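Local coordinates for protein galectin (Xenopus laevis, PDB 3WUC) that probably binds lactose and related beta-galactosides as a proto-type galectin, holding a galactose residue in its carbohydrate pocket here, at residues G26-A29 / K30-R34. Numbering follows the deposited sequence.
Sequences GRIA and KGTNR. With GAL (beta-D-galactopyranose), chain D.
Thr-32 folds back over Ala-29 as the chain leaves strand 20-28, and one backbone bond closes the bend: Thr-32 N donates to Ala-29 O at 3.3 Å. The bond is bent, with an N-H...O angle of 144°. Residues 29-32 make a type II beta turn, with Gly-31 at the third position, where the positive phi (79°) suits glycine.

Side-chain contacts line the inside of the bend. Thr-32 CG2 makes a tight approach, 3.2 Å, to Ala-29 O, the oxygen that accepts the turn's bond. The nonpolar contacts are those of Thr-32 CG2 with Ile-28 CG2 at 3.7 Å, the two side chains crossing at about a right angle, and of Thr-32 CB with Ala-29 CB at 3.9 Å. OG1 of the threonine stands anti to the backbone N (chi1 -164°), which puts CG2 between that N and the carbonyl carbon; the methyl thus turns to Ile-28 and the hydroxyl to the other side, where Thr-32 OG1 comes within 3.1 Å of Arg-34 O. That same carbonyl accepts a bond from Asn-128 ND2.

Beyond the turn, Arg-34 reaches out with an extended chain to the galactose. O3 of the sugar lies in the guanidinium plane, at its edge, and takes a forked pair of bonds, from NH1 and NH2 of Arg-34, both 3.0 Å. Arg-34 NH1 adds a weak hydrogen bond to galactose O4 at 2.9 Å. Asn-51 OD1 and Met-3 O also accept from these nitrogens, and Tyr-56 makes a cation-pi contact with the group, so the guanidinium is fixed on several sides.

The loop opened by this turn passes from one sheet of the galectin beta-sandwich to the other and carries Arg-34 into the carbohydrate site, where His-49, Asn-66 and Glu-76 also hydrogen-bond the galactose.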
loop_
_atom_site.group_PDB
_atom_site.type_symbol
_atom_site.label_atom_id
_atom_site.label_comp_id
_atom_site.label_asym_id
_atom_site.label_seq_id
_atom_site.Cartn_x
_atom_site.Cartn_y
_atom_site.Cartn_z
ATOM N N GLY B 26 6.579 -1.671 9.868
ATOM C CA GLY B 26 7.114 -0.686 10.781
ATOM C C GLY B 26 8.593 -0.662 10.817
ATOM O O GLY B 26 9.227 -1.521 10.236
ATOM N N ARG B 27 9.165 0.307 11.540
ATOM C CA ARG B 27 10.608 0.466 11.617
ATOM C C ARG B 27 11.064 0.029 13.041
ATOM O O ARG B 27 10.630 0.617 14.039
ATOM C CB ARG B 27 11.087 1.892 11.333
ATOM C CG ARG B 27 12.589 2.020 11.418
ATOM C CD ARG B 27 13.117 3.403 10.957
ATOM N NE ARG B 27 12.818 3.633 9.525
ATOM C CZ ARG B 27 13.549 3.241 8.467
ATOM N NH1 ARG B 27 14.740 2.620 8.575
ATOM N NH2 ARG B 27 13.086 3.506 7.247
ATOM N N ILE B 28 11.934 -0.954 13.099
ATOM C CA ILE B 28 12.384 -1.509 14.363
ATOM C C ILE B 28 13.247 -0.460 15.035
ATOM O O ILE B 28 14.092 0.168 14.349
ATOM C CB ILE B 28 13.169 -2.791 14.183
ATOM C CG1 ILE B 28 12.320 -3.849 13.519
ATOM C CG2 ILE B 28 13.668 -3.280 15.570
ATOM C CD1 ILE B 28 13.138 -4.933 12.895
ATOM N N ALA B 29 12.988 -0.189 16.338
ATOM C CA ALA B 29 13.865 0.735 17.047
ATOM C C ALA B 29 15.385 0.423 16.909
ATOM O O ALA B 29 15.844 -0.707 17.109
ATOM C CB ALA B 29 13.450 0.720 18.487
ATOM N N LYS B 30 16.147 1.480 16.622
ATOM C CA LYS B 30 17.600 1.341 16.422
ATOM C C LYS B 30 18.253 0.902 17.730
ATOM O O LYS B 30 17.938 1.417 18.802
ATOM C CB LYS B 30 18.266 2.648 15.927
ATOM C CG LYS B 30 19.815 2.568 15.784
ATOM C CD LYS B 30 20.299 1.674 14.620
ATOM C CE LYS B 30 20.374 0.155 14.920
ATOM N NZ LYS B 30 21.645 -0.466 15.451
ATOM N N GLY B 31 19.061 -0.126 17.618
ATOM C CA GLY B 31 19.933 -0.577 18.710
ATOM C C GLY B 31 19.159 -1.383 19.740
ATOM O O GLY B 31 19.687 -1.781 20.777
ATOM N N THR B 32 17.922 -1.752 19.426
ATOM C CA THR B 32 17.038 -2.308 20.441
ATOM C C THR B 32 17.346 -3.751 20.725
ATOM O O THR B 32 17.956 -4.467 19.901
ATOM C CB THR B 32 15.572 -2.213 19.979
ATOM O OG1 THR B 32 14.716 -2.417 21.108
ATOM C CG2 THR B 32 15.278 -3.260 18.923
ATOM N N ASN B 33 16.973 -4.217 21.936
ATOM C CA ASN B 33 17.222 -5.593 22.256
ATOM C C ASN B 33 16.206 -6.605 21.692
ATOM O O ASN B 33 16.423 -7.771 21.643
ATOM C CB ASN B 33 17.470 -5.788 23.751
ATOM C CG ASN B 33 16.311 -5.380 24.618
ATOM O OD1 ASN B 33 15.217 -4.959 24.175
ATOM N ND2 ASN B 33 16.579 -5.389 25.922
ATOM N N ARG B 34 14.992 -6.107 21.417
ATOM C CA ARG B 34 13.880 -6.960 21.032
ATOM C C ARG B 34 12.733 -6.028 20.640
ATOM O O ARG B 34 12.703 -4.824 21.020
ATOM C CB ARG B 34 13.469 -7.897 22.174
ATOM C CG ARG B 34 12.775 -7.214 23.326
ATOM C CD ARG B 34 12.436 -8.243 24.349
ATOM N NE ARG B 34 11.778 -7.689 25.523
ATOM C CZ ARG B 34 10.674 -8.147 26.058
ATOM N NH1 ARG B 34 9.984 -9.210 25.627
ATOM N NH2 ARG B 34 10.249 -7.511 27.188
HETATM C C1 GAL D . 9.142 -12.666 29.146
HETATM C C2 GAL D . 9.237 -11.215 28.755
HETATM C C3 GAL D . 7.921 -10.729 28.190
HETATM C C4 GAL D . 7.469 -11.675 27.084
HETATM C C5 GAL D . 7.462 -13.118 27.639
HETATM C C6 GAL D . 7.052 -14.088 26.550
HETATM O O2 GAL D . 9.493 -10.480 29.978
HETATM O O3 GAL D . 7.987 -9.376 27.833
HETATM O O4 GAL D . 8.306 -11.514 25.910
HETATM O O5 GAL D . 8.782 -13.445 28.042
HETATM O O6 GAL D . 7.109 -15.439 26.978
#